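Side-chain contacts in 5-carboxyvanillate decarboxylase (Sphingomonas paucimobilis, PDB 4L6D), which probably decarboxylates 5-carboxyvanillate to vanillate, using a manganese-containing active site of the amidohydrolase fold: residues 213-218 against 260-265; 245-248 against 253-256; 149-154 against 199-204; 131-136 against 167-172; 143-148 against 203-208. All coordinates share one frame; numbering follows the deposited sequence.

Contact 1 of 5, residues 213-218 against 260-265; sequences GLFDRF and SEYFRR. With VNL (4-hydroxy-3-methoxybenzoate), chain L.
The phenol of Y262 meets the carboxylate of D216 at about a right angle, side chain to side chain, with the planes of ring and carboxylate 62° apart. Y262 OH donates to D216 OD1 over 2.5 Å, a very short bond, and that oxygen sits at the ring edge, near the ring plane. The same hydroxyl is also bonded to the backbone N of L257, so Y262 OH is held from two directions. Next to D216 in the sequence, CB of F215 packs on CD1 of Y262 at 3.6 Å; with CG of F215 anti to its carbonyl carbon (chi1 -55°), the ring turns back toward M209 and I210 of helix 197-211. In the amidohydrolase barrel the helices joined here, 214-217 and 259-266, come before the neighbouring strands 223-225 and 267-270. R265 approaches beside the pair. A water bonds to D216 OD1 at 2.9 Å and accepts from R265 NH1 at 3.0 Å, linking two opposite charges whose nearest atoms are not in contact. On another side of helix 259-266, R264 NH1 donates to S260 OG at 3.1 Å, the serine oxygen lying 31° out of the guanidinium plane. Both residues line a vanillate pocket separate from the manganese site, and R264 presents its guanidinium edge there, NH2 lying 3.7 Å from ring atom CO1 of the ligand.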
# COMPACT_ATOMS: atom_id res chain seq x y z
N GLY A 213 -16.71 6.39 -7.91
CA GLY A 213 -17.58 6.11 -9.03
C GLY A 213 -17.16 6.80 -10.32
O GLY A 213 -17.96 6.92 -11.25
N LEU A 214 -15.91 7.22 -10.38
CA LEU A 214 -15.41 7.92 -11.57
C LEU A 214 -15.57 7.05 -12.81
O LEU A 214 -15.83 7.55 -13.90
CB LEU A 214 -13.95 8.32 -11.38
CG LEU A 214 -13.36 9.23 -12.46
CD1 LEU A 214 -13.93 10.65 -12.35
CD2 LEU A 214 -11.83 9.25 -12.37
N PHE A 215 -15.42 5.74 -12.64
CA PHE A 215 -15.53 4.83 -13.77
C PHE A 215 -16.95 4.41 -14.15
O PHE A 215 -17.14 3.76 -15.17
CB PHE A 215 -14.58 3.65 -13.61
CG PHE A 215 -13.16 4.08 -13.39
CD1 PHE A 215 -12.39 4.50 -14.46
CD2 PHE A 215 -12.62 4.15 -12.10
CE1 PHE A 215 -11.07 4.94 -14.26
CE2 PHE A 215 -11.32 4.58 -11.90
CZ PHE A 215 -10.54 4.98 -12.98
N ASP A 216 -17.94 4.80 -13.34
CA ASP A 216 -19.33 4.74 -13.81
C ASP A 216 -19.63 6.00 -14.63
O ASP A 216 -20.40 5.95 -15.59
CB ASP A 216 -20.32 4.60 -12.66
CG ASP A 216 -20.35 3.19 -12.10
OD1 ASP A 216 -19.83 2.25 -12.75
OD2 ASP A 216 -20.92 3.02 -11.00
N ARG A 217 -19.04 7.12 -14.24
CA ARG A 217 -19.23 8.37 -14.97
C ARG A 217 -18.51 8.33 -16.32
O ARG A 217 -19.05 8.80 -17.32
CB ARG A 217 -18.73 9.55 -14.14
CG ARG A 217 -18.98 10.91 -14.76
CD ARG A 217 -18.48 12.01 -13.85
NE ARG A 217 -19.37 12.23 -12.71
CZ ARG A 217 -20.40 13.08 -12.72
NH1 ARG A 217 -20.67 13.79 -13.81
NH2 ARG A 217 -21.15 13.21 -11.64
N PHE A 218 -17.31 7.76 -16.33
CA PHE A 218 -16.51 7.67 -17.56
C PHE A 218 -16.04 6.23 -17.77
O PHE A 218 -14.87 5.90 -17.54
CB PHE A 218 -15.29 8.59 -17.49
CG PHE A 218 -15.61 10.03 -17.15
CD1 PHE A 218 -16.25 10.85 -18.07
CD2 PHE A 218 -15.24 10.56 -15.93
CE1 PHE A 218 -16.54 12.18 -17.75
CE2 PHE A 218 -15.52 11.88 -15.61
CZ PHE A 218 -16.17 12.69 -16.53
N SER A 260 -12.73 -4.45 -7.79
CA SER A 260 -11.74 -5.21 -8.56
C SER A 260 -12.16 -5.30 -10.02
O SER A 260 -11.32 -5.44 -10.92
CB SER A 260 -11.53 -6.61 -7.98
OG SER A 260 -12.65 -7.44 -8.25
N GLU A 261 -13.47 -5.22 -10.26
CA GLU A 261 -13.97 -5.24 -11.63
C GLU A 261 -13.66 -3.95 -12.39
O GLU A 261 -13.34 -4.01 -13.57
CB GLU A 261 -15.47 -5.59 -11.68
CG GLU A 261 -15.72 -7.03 -11.24
CD GLU A 261 -17.17 -7.35 -10.93
OE1 GLU A 261 -18.00 -6.43 -10.85
OE2 GLU A 261 -17.48 -8.56 -10.78
N TYR A 262 -13.73 -2.81 -11.71
CA TYR A 262 -13.18 -1.59 -12.30
C TYR A 262 -11.70 -1.73 -12.56
O TYR A 262 -11.20 -1.28 -13.59
CB TYR A 262 -13.42 -0.36 -11.41
CG TYR A 262 -14.88 -0.05 -11.28
CD1 TYR A 262 -15.59 0.45 -12.37
CD2 TYR A 262 -15.55 -0.29 -10.10
CE1 TYR A 262 -16.94 0.71 -12.27
CE2 TYR A 262 -16.91 -0.04 -9.99
CZ TYR A 262 -17.60 0.46 -11.08
OH TYR A 262 -18.95 0.71 -11.00
N PHE A 263 -10.97 -2.33 -11.62
CA PHE A 263 -9.54 -2.40 -11.81
C PHE A 263 -9.22 -3.24 -13.05
O PHE A 263 -8.40 -2.85 -13.86
CB PHE A 263 -8.80 -2.93 -10.57
CG PHE A 263 -7.33 -2.65 -10.62
CD1 PHE A 263 -6.85 -1.39 -10.30
CD2 PHE A 263 -6.45 -3.60 -11.10
CE1 PHE A 263 -5.50 -1.09 -10.39
CE2 PHE A 263 -5.08 -3.31 -11.19
CZ PHE A 263 -4.61 -2.06 -10.83
N ARG A 264 -9.91 -4.36 -13.23
CA ARG A 264 -9.63 -5.19 -14.40
C ARG A 264 -10.19 -4.58 -15.69
O ARG A 264 -9.58 -4.74 -16.76
CB ARG A 264 -10.17 -6.62 -14.21
CG ARG A 264 -9.47 -7.41 -13.11
CD ARG A 264 -9.97 -8.86 -13.05
NE ARG A 264 -9.75 -9.43 -11.72
CZ ARG A 264 -10.62 -9.35 -10.72
NH1 ARG A 264 -11.80 -8.76 -10.89
NH2 ARG A 264 -10.34 -9.90 -9.54
N ARG A 265 -11.33 -3.89 -15.62
CA ARG A 265 -11.95 -3.33 -16.83
C ARG A 265 -11.23 -2.08 -17.30
O ARG A 265 -10.97 -1.91 -18.49
CB ARG A 265 -13.43 -3.00 -16.58
CG ARG A 265 -14.19 -2.60 -17.84
CD ARG A 265 -15.63 -2.15 -17.53
NE ARG A 265 -15.63 -0.87 -16.82
CZ ARG A 265 -16.71 -0.16 -16.51
NH1 ARG A 265 -17.92 -0.59 -16.85
NH2 ARG A 265 -16.56 1.00 -15.88
C1 VNL L . -10.26 -12.09 -5.97
CO1 VNL L . -10.24 -10.68 -5.90
CO2 VNL L . -11.47 -12.82 -5.93
CM1 VNL L . -11.45 -9.96 -5.78
CM2 VNL L . -12.67 -12.13 -5.82
OM VNL L . -13.91 -12.73 -5.77
CZ VNL L . -12.66 -10.66 -5.74
CC VNL L . -8.96 -12.83 -6.09
CV VNL L . -14.03 -14.16 -5.87
O1 VNL L . -8.02 -12.36 -6.79
O2 VNL L . -8.87 -13.92 -5.47
O3 VNL L . -13.88 -10.06 -5.52
O HOH W 1 -19.62 1.44 -15.52

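Contact 2 of 5, residues 245-248 against 253-256; sequences NATT and PKLK
Helix 236-249 comes to its end here, and the chain turns back so that P253 and K254, in the loop leading to helix 259-266, lie against T247 in its last turn. T247 carries the helix side of the contact, its CB directed at the loop, and its two branches do different work. The methyl, CG2, meets the backbone of the loop, 3.5 Å from the carbonyl O of P253. CB itself is covered by the lysine chain, 3.8 Å from K254 CD, while K254 CE passes 4.0 Å from T247 OG1. The two side chains cross at about a right angle. K254 can lie over the threonine because its chain bends at chi2 (-63°), which lays CD and CE across T247. The turn is also held by backbone hydrogen bonding between A246 and A252, and Y189 of the second subunit packs on A246 and P253, so this surface corner borders the dimer partner. No hydrogen bond links the two segments. With chi1 at 60°, T247 OG1 is turned back along its own helix to G244 O, with a weak bond to H243 O. The hydroxyl is thus bonded within the helix, and the contact with the loop is van der Waals, made mainly by CG2 and CB against a peptide carbonyl and the aliphatic part of a lysine.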
# COMPACT_ATOMS: atom_id res chain seq x y z
N ASN A 245 -19.35 -2.49 3.51
CA ASN A 245 -19.27 -1.61 4.67
C ASN A 245 -19.08 -0.15 4.25
O ASN A 245 -19.64 0.75 4.86
CB ASN A 245 -18.12 -2.01 5.59
CG ASN A 245 -18.40 -3.28 6.36
OD1 ASN A 245 -19.55 -3.70 6.52
ND2 ASN A 245 -17.33 -3.92 6.83
N ALA A 246 -18.27 0.07 3.22
CA ALA A 246 -18.01 1.43 2.75
C ALA A 246 -19.29 2.12 2.26
O ALA A 246 -19.51 3.30 2.55
CB ALA A 246 -16.94 1.43 1.67
N THR A 247 -20.13 1.40 1.52
CA THR A 247 -21.36 2.00 1.00
C THR A 247 -22.46 2.05 2.05
O THR A 247 -23.33 2.93 2.00
CB THR A 247 -21.89 1.27 -0.28
OG1 THR A 247 -22.19 -0.10 0.02
CG2 THR A 247 -20.87 1.35 -1.41
N THR A 248 -22.44 1.12 3.00
CA THR A 248 -23.47 1.06 4.03
C THR A 248 -23.22 2.07 5.14
O THR A 248 -24.13 2.80 5.54
CB THR A 248 -23.59 -0.37 4.63
OG1 THR A 248 -23.92 -1.29 3.59
CG2 THR A 248 -24.67 -0.43 5.71
N PRO A 253 -20.39 5.91 -2.55
CA PRO A 253 -21.56 5.81 -3.42
C PRO A 253 -21.75 4.39 -3.94
O PRO A 253 -20.79 3.62 -4.01
CB PRO A 253 -21.22 6.77 -4.56
CG PRO A 253 -19.73 6.78 -4.62
CD PRO A 253 -19.28 6.64 -3.17
N LYS A 254 -22.97 4.07 -4.33
CA LYS A 254 -23.26 2.77 -4.91
C LYS A 254 -22.69 2.69 -6.32
O LYS A 254 -22.86 3.61 -7.13
CB LYS A 254 -24.77 2.51 -4.92
CG LYS A 254 -25.38 2.46 -3.53
CD LYS A 254 -24.82 1.32 -2.71
CE LYS A 254 -25.66 1.08 -1.46
NZ LYS A 254 -27.07 0.74 -1.78
N LEU A 255 -22.02 1.58 -6.61
CA LEU A 255 -21.31 1.39 -7.87
C LEU A 255 -21.94 0.26 -8.68
O LEU A 255 -22.51 -0.68 -8.12
CB LEU A 255 -19.84 1.06 -7.60
CG LEU A 255 -19.00 2.02 -6.77
CD1 LEU A 255 -17.55 1.55 -6.72
CD2 LEU A 255 -19.10 3.44 -7.34
N LYS A 256 -21.82 0.36 -10.00
CA LYS A 256 -22.37 -0.67 -10.87
C LYS A 256 -21.60 -1.99 -10.74
O LYS A 256 -22.20 -3.07 -10.76
CB LYS A 256 -22.35 -0.18 -12.32
CG LYS A 256 -22.95 -1.16 -13.32
CD LYS A 256 -22.69 -0.66 -14.75
CE LYS A 256 -23.23 -1.63 -15.79
NZ LYS A 256 -24.72 -1.73 -15.74

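Contact 3 of 5, residues 149-154 against 199-204; sequences DLYYDD and GIETST
Y151 reaches from the loop after strand 140-144 to E201 on helix 197-211, a buried tie between two neighbouring parts of the amidohydrolase barrel near its dimer face. The helix begins this segment with G199, whose carbonyl O takes both S203 N and S203 OG; the hydroxyl bond, S203 OG to G199 O, is 2.6 Å long. I200 follows, packing on I200 of the second subunit; its own carbonyl accepts from T204 N and T204 OG1, which arrive from opposite faces of its plane. E201 then points its carboxylate at the tyrosine: CG stands anti to the backbone N (chi1 159°) and the chain bends at chi2, bringing the group to the edge of the Y151 ring with the two planes 32° apart. S179 serves both partners, its N bonding to E201 OE1 and its OG to Y151 OH. T202, on another side, bonds back to Y198 O. Beyond S203, T204 ends the run with OG1 2.8 Å from I200 O and also bonded to W196 NE1 of the second subunit. Across the contact, Y151 OH donates to E201 OE1 at 2.7 Å on the syn side, 25° out of the carboxylate plane, while E201 OE2 lies 3.2 Å from Y151 CE1.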
# COMPACT_ATOMS: atom_id res chain seq x y z
N ASP A 149 -2.73 19.09 -4.50
CA ASP A 149 -3.04 18.29 -3.31
C ASP A 149 -4.47 17.79 -3.29
O ASP A 149 -5.05 17.55 -2.24
CB ASP A 149 -2.67 19.07 -2.06
CG ASP A 149 -1.22 19.49 -2.07
OD1 ASP A 149 -0.36 18.59 -1.99
OD2 ASP A 149 -0.95 20.71 -2.24
N LEU A 150 -5.03 17.64 -4.49
CA LEU A 150 -6.34 17.03 -4.67
C LEU A 150 -6.15 15.77 -5.50
O LEU A 150 -5.25 15.70 -6.34
CB LEU A 150 -7.27 17.97 -5.42
CG LEU A 150 -7.56 19.30 -4.75
CD1 LEU A 150 -8.35 20.18 -5.70
CD2 LEU A 150 -8.32 19.08 -3.46
N TYR A 151 -7.03 14.80 -5.27
CA TYR A 151 -7.01 13.54 -6.00
C TYR A 151 -8.09 13.52 -7.08
O TYR A 151 -8.95 14.41 -7.12
CB TYR A 151 -7.13 12.37 -5.03
CG TYR A 151 -5.93 12.31 -4.11
CD1 TYR A 151 -4.69 11.94 -4.61
CD2 TYR A 151 -6.03 12.65 -2.77
CE1 TYR A 151 -3.56 11.91 -3.79
CE2 TYR A 151 -4.90 12.62 -1.93
CZ TYR A 151 -3.68 12.24 -2.45
OH TYR A 151 -2.57 12.20 -1.63
N TYR A 152 -8.04 12.52 -7.95
CA TYR A 152 -8.83 12.57 -9.19
C TYR A 152 -10.27 12.09 -9.05
O TYR A 152 -10.97 11.95 -10.05
CB TYR A 152 -8.09 11.92 -10.37
CG TYR A 152 -6.84 12.70 -10.70
CD1 TYR A 152 -6.88 14.09 -10.83
CD2 TYR A 152 -5.61 12.07 -10.82
CE1 TYR A 152 -5.74 14.82 -11.09
CE2 TYR A 152 -4.46 12.79 -11.10
CZ TYR A 152 -4.53 14.17 -11.22
OH TYR A 152 -3.40 14.91 -11.48
N ASP A 153 -10.69 11.87 -7.81
CA ASP A 153 -12.12 11.77 -7.50
C ASP A 153 -12.79 13.14 -7.47
O ASP A 153 -14.00 13.24 -7.55
CB ASP A 153 -12.35 11.06 -6.16
CG ASP A 153 -11.69 11.77 -4.99
OD1 ASP A 153 -10.46 12.00 -5.04
OD2 ASP A 153 -12.40 12.07 -4.00
N ASP A 154 -12.01 14.21 -7.32
CA ASP A 154 -12.59 15.53 -7.15
C ASP A 154 -13.26 15.98 -8.45
O ASP A 154 -12.66 15.91 -9.52
CB ASP A 154 -11.50 16.53 -6.74
CG ASP A 154 -12.07 17.84 -6.22
OD1 ASP A 154 -12.89 18.47 -6.92
OD2 ASP A 154 -11.71 18.23 -5.09
N GLY A 199 4.34 4.90 -4.02
CA GLY A 199 3.30 3.89 -4.12
C GLY A 199 2.07 4.20 -3.30
O GLY A 199 0.95 3.96 -3.73
N ILE A 200 2.28 4.74 -2.10
CA ILE A 200 1.14 5.10 -1.25
C ILE A 200 0.33 6.25 -1.86
O ILE A 200 -0.90 6.18 -1.92
CB ILE A 200 1.61 5.47 0.16
CG1 ILE A 200 2.37 4.31 0.82
CG2 ILE A 200 0.41 5.88 1.01
CD1 ILE A 200 1.57 3.01 0.87
N GLU A 201 1.02 7.28 -2.32
CA GLU A 201 0.38 8.41 -2.97
C GLU A 201 -0.44 8.00 -4.19
O GLU A 201 -1.62 8.37 -4.30
CB GLU A 201 1.47 9.43 -3.36
CG GLU A 201 1.10 10.43 -4.45
CD GLU A 201 0.01 11.40 -4.05
OE1 GLU A 201 -0.22 11.62 -2.83
OE2 GLU A 201 -0.62 11.94 -4.98
N THR A 202 0.16 7.21 -5.08
CA THR A 202 -0.44 6.89 -6.36
C THR A 202 -1.59 5.89 -6.21
O THR A 202 -2.65 6.05 -6.83
CB THR A 202 0.62 6.36 -7.34
OG1 THR A 202 1.72 7.28 -7.35
CG2 THR A 202 0.07 6.28 -8.76
N SER A 203 -1.38 4.87 -5.38
CA SER A 203 -2.43 3.88 -5.14
C SER A 203 -3.62 4.52 -4.46
O SER A 203 -4.77 4.20 -4.78
CB SER A 203 -1.93 2.68 -4.33
OG SER A 203 -1.45 3.07 -3.05
N THR A 204 -3.38 5.41 -3.51
CA THR A 204 -4.49 6.06 -2.81
C THR A 204 -5.32 6.92 -3.77
O THR A 204 -6.55 6.91 -3.71
CB THR A 204 -4.01 6.86 -1.59
OG1 THR A 204 -3.39 5.95 -0.66
CG2 THR A 204 -5.17 7.56 -0.90

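Contact 4 of 5, residues 131-136 against 167-172; sequences RVATQL and SGLALY
L169 is the side chain that packs between the loop before strand 171-174 and the last turn of helix 122-134, where it meets V132 and A133. Its CB points at the helix without reaching it. CG, placed anti to the carbonyl carbon (chi1 -63°), comes 4.0 Å from A133 CB. The branch that makes the closest contact is CD1: it lies 3.7 Å from A133 CB and 3.9 Å from A133 CA, seated on the short alanine. CD1 also meets V132 CG1 at 3.9 Å; that methyl is anti to the valine N, and the two branched side chains pass at a slant. S167 CB also lies 3.8 Å from A133 CB, so the alanine methyl is shared by the serine and the leucine.

The backbone leading to L169 is shaped at its start. S167 OG accepts from L169 N at 3.0 Å with an N-H...O angle of 164°, forming an ST turn, and it is also bonded to I164 O of the preceding helical turn. G168, between them, takes a positive phi where helix 158-167 ends. L141 of strand 140-144 touches both V132 and L169, and R333 also packs on L169. What results is packing of neighbouring beta/alpha units of the barrel: helix 122-134, which precedes strand 140-144, rests V132 and A133 on the connection from helix 158-167 to the next strand, 171-174.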
# COMPACT_ATOMS: atom_id res chain seq x y z
N ARG A 131 -5.87 18.04 -28.57
CA ARG A 131 -4.79 18.32 -29.52
C ARG A 131 -3.75 17.20 -29.54
O ARG A 131 -3.27 16.81 -30.61
CB ARG A 131 -4.13 19.68 -29.21
CG ARG A 131 -3.17 20.16 -30.29
CD ARG A 131 -2.51 21.50 -29.92
NE ARG A 131 -1.48 21.32 -28.90
CZ ARG A 131 -0.18 21.21 -29.16
NH1 ARG A 131 0.68 21.05 -28.17
NH2 ARG A 131 0.27 21.28 -30.41
N VAL A 132 -3.41 16.68 -28.36
CA VAL A 132 -2.47 15.57 -28.25
C VAL A 132 -2.96 14.36 -29.03
O VAL A 132 -2.19 13.73 -29.77
CB VAL A 132 -2.24 15.21 -26.75
CG1 VAL A 132 -1.57 13.85 -26.60
CG2 VAL A 132 -1.43 16.30 -26.06
N ALA A 133 -4.25 14.07 -28.91
CA ALA A 133 -4.85 12.91 -29.55
C ALA A 133 -4.99 13.07 -31.06
O ALA A 133 -4.62 12.16 -31.80
CB ALA A 133 -6.21 12.60 -28.92
N THR A 134 -5.50 14.21 -31.50
CA THR A 134 -5.92 14.36 -32.89
C THR A 134 -4.93 15.07 -33.80
O THR A 134 -4.93 14.82 -35.01
CB THR A 134 -7.28 15.07 -33.00
OG1 THR A 134 -7.16 16.43 -32.59
CG2 THR A 134 -8.30 14.38 -32.14
N GLN A 135 -4.11 15.96 -33.24
CA GLN A 135 -3.19 16.73 -34.06
C GLN A 135 -1.76 16.21 -33.94
O GLN A 135 -1.10 15.95 -34.95
CB GLN A 135 -3.27 18.22 -33.71
CG GLN A 135 -4.68 18.81 -33.81
CD GLN A 135 -5.36 18.55 -35.15
OE1 GLN A 135 -6.50 18.10 -35.20
NE2 GLN A 135 -4.65 18.83 -36.24
N LEU A 136 -1.28 16.05 -32.70
CA LEU A 136 0.05 15.49 -32.47
C LEU A 136 0.06 13.97 -32.67
O LEU A 136 1.10 13.38 -32.96
CB LEU A 136 0.53 15.82 -31.06
CG LEU A 136 0.71 17.31 -30.81
CD1 LEU A 136 1.24 17.52 -29.41
CD2 LEU A 136 1.66 17.90 -31.83
N SER A 167 -11.11 11.05 -26.02
CA SER A 167 -9.94 10.97 -26.89
C SER A 167 -9.57 9.54 -27.23
O SER A 167 -8.94 9.29 -28.25
CB SER A 167 -8.73 11.65 -26.25
OG SER A 167 -8.20 10.86 -25.19
N GLY A 168 -9.91 8.61 -26.34
CA GLY A 168 -9.50 7.22 -26.50
C GLY A 168 -8.08 6.94 -26.02
O GLY A 168 -7.62 5.80 -26.06
N LEU A 169 -7.38 7.97 -25.55
CA LEU A 169 -6.01 7.80 -25.03
C LEU A 169 -6.00 7.22 -23.63
O LEU A 169 -6.75 7.67 -22.75
CB LEU A 169 -5.27 9.14 -25.02
CG LEU A 169 -5.03 9.80 -26.38
CD1 LEU A 169 -4.27 11.09 -26.18
CD2 LEU A 169 -4.27 8.86 -27.32
N ALA A 170 -5.12 6.26 -23.40
CA ALA A 170 -4.88 5.75 -22.06
C ALA A 170 -4.10 6.79 -21.24
O ALA A 170 -3.22 7.47 -21.78
CB ALA A 170 -4.12 4.44 -22.12
N LEU A 171 -4.44 6.92 -19.96
CA LEU A 171 -3.72 7.82 -19.07
C LEU A 171 -2.85 7.05 -18.10
O LEU A 171 -3.34 6.28 -17.28
CB LEU A 171 -4.71 8.68 -18.27
CG LEU A 171 -4.08 9.56 -17.19
CD1 LEU A 171 -3.21 10.67 -17.80
CD2 LEU A 171 -5.17 10.17 -16.32
N TYR A 172 -1.54 7.25 -18.21
CA TYR A 172 -0.60 6.68 -17.25
C TYR A 172 -0.57 7.61 -16.05
O TYR A 172 -0.19 8.77 -16.18
CB TYR A 172 0.79 6.60 -17.90
CG TYR A 172 1.73 5.55 -17.32
CD1 TYR A 172 2.03 5.53 -15.96
CD2 TYR A 172 2.32 4.60 -18.14
CE1 TYR A 172 2.90 4.58 -15.44
CE2 TYR A 172 3.19 3.65 -17.64
CZ TYR A 172 3.47 3.64 -16.28
OH TYR A 172 4.33 2.69 -15.80

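Contact 5 of 5, residues 143-148 against 203-208; sequences INSHTN and STNAVR
S145 OG is gripped by two side chains of helix 197-211, N205 and E201. N205 ND2 donates to it at 3.0 Å with an N-H...O angle of 165°, the serine oxygen lying only 8° out of the amide plane, so the bond is nearly straight and flat. E201 OE2 forms the second bond to S145 OG and also takes H146 N. N205 points at the loop, its CG anti to the backbone N (chi1 -162°), and the serine torsion, with OG likewise anti to its own N, sets OG against ND2. The rest of the asparagine is held too, because N205 OD1 accepts Y152 N, which fixes which way round the amide sits. S145 is the first residue past strand 140-144 of the barrel, at the end of the sheet where the amidohydrolase active site opens. Beside the hydrogen bond, N205 ND2 also lies 3.3 Å from S145 C, and N205 CB lies 3.5 Å from S145 OG. A turn further along the helix, R208 makes a salt bridge to D153 and another to D188 of the second subunit. The backbone of S145 bonds to that of H174, a manganese ligand, and the side chain of N144 touches that of H174.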
# COMPACT_ATOMS: atom_id res chain seq x y z
N ILE A 143 0.19 11.74 -16.37
CA ILE A 143 0.05 12.74 -15.32
C ILE A 143 0.64 12.13 -14.04
O ILE A 143 0.66 10.90 -13.89
CB ILE A 143 -1.44 13.17 -15.15
CG1 ILE A 143 -1.52 14.57 -14.53
CG2 ILE A 143 -2.22 12.15 -14.34
CD1 ILE A 143 -0.97 15.69 -15.45
N ASN A 144 1.13 12.97 -13.14
CA ASN A 144 1.83 12.48 -11.95
C ASN A 144 1.03 12.65 -10.68
O ASN A 144 1.04 13.70 -10.06
CB ASN A 144 3.19 13.18 -11.82
CG ASN A 144 3.96 13.12 -13.11
OD1 ASN A 144 4.48 12.05 -13.47
ND2 ASN A 144 3.98 14.22 -13.86
N SER A 145 0.34 11.57 -10.30
CA SER A 145 -0.64 11.54 -9.22
C SER A 145 -1.32 12.90 -8.98
O SER A 145 -1.85 13.47 -9.93
CB SER A 145 -0.06 10.93 -7.95
OG SER A 145 -1.11 10.45 -7.13
N HIS A 146 -1.28 13.43 -7.76
CA HIS A 146 -2.12 14.57 -7.39
C HIS A 146 -1.80 15.87 -8.13
O HIS A 146 -0.69 16.06 -8.62
CB HIS A 146 -2.05 14.82 -5.87
CG HIS A 146 -0.85 15.60 -5.42
ND1 HIS A 146 -0.82 16.98 -5.40
CD2 HIS A 146 0.36 15.19 -4.97
CE1 HIS A 146 0.35 17.38 -4.95
NE2 HIS A 146 1.09 16.32 -4.68
N THR A 147 -2.78 16.75 -8.19
CA THR A 147 -2.54 18.14 -8.57
C THR A 147 -3.16 19.05 -7.52
O THR A 147 -4.31 18.86 -7.14
CB THR A 147 -3.11 18.48 -9.96
OG1 THR A 147 -2.55 17.59 -10.93
CG2 THR A 147 -2.78 19.93 -10.35
N ASN A 148 -2.37 20.01 -7.05
CA ASN A 148 -2.83 20.95 -6.03
C ASN A 148 -3.32 20.25 -4.76
O ASN A 148 -4.20 20.75 -4.06
CB ASN A 148 -3.89 21.91 -6.59
CG ASN A 148 -3.37 22.75 -7.74
OD1 ASN A 148 -2.19 23.08 -7.79
ND2 ASN A 148 -4.25 23.10 -8.66
N SER A 203 -1.38 4.87 -5.38
CA SER A 203 -2.43 3.88 -5.14
C SER A 203 -3.62 4.52 -4.46
O SER A 203 -4.77 4.20 -4.78
CB SER A 203 -1.93 2.68 -4.33
OG SER A 203 -1.45 3.07 -3.05
N THR A 204 -3.38 5.41 -3.51
CA THR A 204 -4.49 6.06 -2.81
C THR A 204 -5.32 6.92 -3.77
O THR A 204 -6.55 6.91 -3.71
CB THR A 204 -4.01 6.86 -1.59
OG1 THR A 204 -3.39 5.95 -0.66
CG2 THR A 204 -5.17 7.56 -0.90
N ASN A 205 -4.65 7.64 -4.66
CA ASN A 205 -5.32 8.39 -5.71
C ASN A 205 -6.24 7.46 -6.50
O ASN A 205 -7.45 7.70 -6.62
CB ASN A 205 -4.26 9.03 -6.62
CG ASN A 205 -4.80 10.18 -7.47
OD1 ASN A 205 -6.00 10.36 -7.61
ND2 ASN A 205 -3.88 10.97 -8.03
N ALA A 206 -5.69 6.35 -6.99
CA ALA A 206 -6.47 5.43 -7.80
C ALA A 206 -7.65 4.80 -7.04
O ALA A 206 -8.73 4.61 -7.61
CB ALA A 206 -5.58 4.35 -8.40
N VAL A 207 -7.43 4.45 -5.78
CA VAL A 207 -8.53 3.88 -4.99
C VAL A 207 -9.65 4.91 -4.80
O VAL A 207 -10.83 4.56 -4.91
CB VAL A 207 -8.02 3.33 -3.64
CG1 VAL A 207 -9.17 2.98 -2.72
CG2 VAL A 207 -7.14 2.12 -3.89
N ARG A 208 -9.30 6.17 -4.56
CA ARG A 208 -10.31 7.23 -4.46
C ARG A 208 -11.08 7.33 -5.78
O ARG A 208 -12.30 7.49 -5.78
CB ARG A 208 -9.68 8.59 -4.13
CG ARG A 208 -9.06 8.68 -2.74
CD ARG A 208 -8.43 10.07 -2.52
NE ARG A 208 -9.48 11.10 -2.50
CZ ARG A 208 -10.04 11.59 -1.40
NH1 ARG A 208 -9.61 11.21 -0.20
NH2 ARG A 208 -11.01 12.48 -1.50

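Contacts 3 and 5 are one neighbourhood: their centres lie 3 Å apart, they share S203 and T204, and Y152 OH of the first sits 2.6 Å from S145 O of the second, a probable hydrogen bond. Both approach the active site, with E201 about 9 Å and S145 about 7 Å, side chain to side chain, from the manganese ligand H174. Contact 4 joins contact 5 through the neighbouring strands, Y172 O lying 3.0 Å from I143 N. Contact 1, which holds S260 and R264 of a vanillate pocket, touches contact 3 at L214 CD2 and Y152 O, 3.7 Å apart. It also meets contact 2, where D216 OD2 is 3.0 Å from K256 N. Contacts 2, 3 and 5 all touch the second subunit.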